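Local coordinates for phytase (Debaryomyces castellii, PDB 2GFI), which hydrolyses phytate (inositol hexakisphosphate) as a 3-phytase of the histidine acid phosphatase family, releasing phosphate, at the interface of chains A and B. Sequence-based numbering; all coordinates share one arbitrary frame. Chains: chain A/B, phytase.

The interface of chains A and B. Residues chain A 96, 98, 102, 105-106; chain B 96, 98-99, 102.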
ATOM      1  N   THR A  96      27.221 -18.169 -22.761  1.00 32.04           N
ATOM      2  CA  THR A  96      25.932 -18.035 -22.129  1.00 30.72           C
ATOM      3  C   THR A  96      26.094 -17.063 -20.977  1.00 29.28           C
ATOM      4  O   THR A  96      26.963 -17.243 -20.133  1.00 28.95           O
ATOM      5  CB  THR A  96      25.512 -19.388 -21.630  1.00 31.09           C
ATOM      6  OG1 THR A  96      25.324 -20.221 -22.773  1.00 31.52           O
ATOM      7  CG2 THR A  96      24.144 -19.335 -21.002  1.00 30.64           C
ATOM      8  N   LYS A  98      25.484 -15.426 -17.485  1.00 24.55           N
ATOM      9  CA  LYS A  98      25.117 -15.926 -16.159  1.00 24.64           C
ATOM     10  C   LYS A  98      24.937 -14.725 -15.247  1.00 23.80           C
ATOM     11  O   LYS A  98      25.214 -13.616 -15.665  1.00 22.97           O
ATOM     12  CB  LYS A  98      26.181 -16.902 -15.619  1.00 24.00           C
ATOM     13  CG  LYS A  98      26.220 -18.252 -16.428  1.00 25.63           C
ATOM     14  CD  LYS A  98      27.080 -19.342 -15.773  1.00 25.94           C
ATOM     15  CE  LYS A  98      28.556 -18.932 -15.687  1.00 29.28           C
ATOM     16  NZ  LYS A  98      29.091 -18.578 -17.027  1.00 31.81           N
ATOM     17  N   ALA A 102      21.885 -12.761 -17.131  1.00 20.05           N
ATOM     18  CA  ALA A 102      21.337 -13.995 -17.756  1.00 20.88           C
ATOM     19  C   ALA A 102      20.112 -13.782 -18.633  1.00 21.26           C
ATOM     20  O   ALA A 102      19.899 -14.520 -19.600  1.00 22.22           O
ATOM     21  CB  ALA A 102      21.046 -15.085 -16.703  1.00 20.29           C
ATOM     22  N   ASN A 105      20.217 -14.011 -22.508  1.00 25.43           N
ATOM     23  CA  ASN A 105      20.018 -15.278 -23.247  1.00 26.39           C
ATOM     24  C   ASN A 105      18.572 -15.558 -23.706  1.00 27.71           C
ATOM     25  O   ASN A 105      18.352 -16.388 -24.595  1.00 27.51           O
ATOM     26  CB  ASN A 105      20.446 -16.495 -22.395  1.00 25.82           C
ATOM     27  CG  ASN A 105      21.833 -16.347 -21.778  1.00 24.13           C
ATOM     28  OD1 ASN A 105      22.779 -15.936 -22.432  1.00 22.05           O
ATOM     29  ND2 ASN A 105      21.936 -16.678 -20.492  1.00 22.14           N
ATOM     30  N   ASP A 106      17.578 -14.911 -23.097  1.00 29.00           N
ATOM     31  CA  ASP A 106      16.207 -15.411 -23.246  1.00 30.79           C
ATOM     32  C   ASP A 106      15.402 -14.817 -24.382  1.00 31.82           C
ATOM     33  O   ASP A 106      14.285 -14.343 -24.164  1.00 32.53           O
ATOM     34  CB  ASP A 106      15.439 -15.294 -21.933  1.00 30.86           C
ATOM     35  CG  ASP A 106      16.177 -15.936 -20.790  1.00 32.16           C
ATOM     36  OD1 ASP A 106      16.017 -15.458 -19.643  1.00 35.64           O
ATOM     37  OD2 ASP A 106      16.956 -16.904 -20.941  1.00 31.38           O
TER
ATOM     38  N   THR B  96      24.868 -24.879 -18.756  1.00 32.04           N
ATOM     39  CA  THR B  96      24.515 -23.655 -18.080  1.00 30.72           C
ATOM     40  C   THR B  96      23.007 -23.516 -18.159  1.00 29.28           C
ATOM     41  O   THR B  96      22.436 -23.581 -19.241  1.00 28.95           O
ATOM     42  CB  THR B  96      25.194 -22.517 -18.784  1.00 31.09           C
ATOM     43  OG1 THR B  96      26.600 -22.690 -18.612  1.00 31.52           O
ATOM     44  CG2 THR B  96      24.912 -21.206 -18.098  1.00 30.64           C
ATOM     45  N   LYS B  98      19.523 -21.768 -18.387  1.00 24.55           N
ATOM     46  CA  LYS B  98      19.018 -20.549 -19.019  1.00 24.64           C
ATOM     47  C   LYS B  98      17.559 -20.395 -18.624  1.00 23.80           C
ATOM     48  O   LYS B  98      17.018 -21.286 -17.996  1.00 22.97           O
ATOM     49  CB  LYS B  98      19.196 -20.599 -20.549  1.00 24.00           C
ATOM     50  CG  LYS B  98      20.710 -20.532 -20.977  1.00 25.63           C
ATOM     51  CD  LYS B  98      20.918 -20.325 -22.483  1.00 25.94           C
ATOM     52  CE  LYS B  98      20.364 -21.497 -23.305  1.00 29.28           C
ATOM     53  NZ  LYS B  98      20.960 -22.786 -22.866  1.00 31.81           N
ATOM     54  N   GLY B  99      16.929 -19.264 -18.982  1.00 24.01           N
ATOM     55  CA  GLY B  99      15.533 -19.032 -18.659  1.00 22.55           C
ATOM     56  C   GLY B  99      15.244 -18.897 -17.167  1.00 22.55           C
ATOM     57  O   GLY B  99      16.036 -18.344 -16.403  1.00 21.85           O
ATOM     58  N   ALA B 102      17.874 -20.096 -14.558  1.00 20.05           N
ATOM     59  CA  ALA B 102      19.258 -19.554 -14.600  1.00 20.88           C
ATOM     60  C   ALA B 102      19.878 -19.267 -13.240  1.00 21.26           C
ATOM     61  O   ALA B 102      21.098 -19.361 -13.077  1.00 22.22           O
ATOM     62  CB  ALA B 102      19.351 -18.300 -15.495  1.00 20.29           C
TER
HETATM   63  O   HOH W   1      17.335 -16.143 -17.322  1.00 25.46           O
HETATM   64  O   HOH W   2      19.377 -17.456 -19.180  1.00 26.61           O
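Water 2 is the best-held polar atom, gripped by the carbonyl O of A:Ala102, ND2 of the A:Asn105 carboxamide, OD2 of A:Asp106, the backbone N of B:Gly99 and water 1: five partners, four of them protein atoms drawn from both chains. This patch of a two-fold symmetric interface between copies of a histidine acid phosphatase pairs the 3-10 helices 99-105 and their flanking loops, far from A:His70, the likely nucleophile; the contact may or may not persist in solution. The A:Asn105 ND2 bond to water 2 is nearly straight, 3.0 Å and 171° at H. The single N-H of B:Gly99 is shared between water 2 and A:Asp106 OD2; the direct bond from B:Gly99 N to A:Asp106 OD2, 3.1 Å, is bent (137° at H) and meets the carboxylate from above its plane. The other oxygen, A:Asp106 OD1, meets water 1 at 2.8 Å, and that water holds the carbonyl O of B:Gly99 at 2.7 Å, so one carboxylate engages both ends of the glycine. An alanine in place of A:Asp106 would remove both oxygens and would probably loosen the two waters and the hold on B:Gly99. Beside this polar cluster, A:Thr96 and B:Thr96 meet tip to tip, their methyls CG2 3.5 Å apart. Each CG2 lies anti to its backbone N, with OG1 beside that N (chi1 -65°). Across each methyl runs the partner's lysine stem at about a right angle, B:Lys98 CG lying 3.6 Å from A:Thr96 CG2. The B:Lys98 chain bends at chi3 and chi4 and also crosses A:Asn105 at about a right angle, its CD 3.9 Å from A:Asn105 CB. A:Ala102 and B:Ala102 touch CB to CB at 3.8 Å.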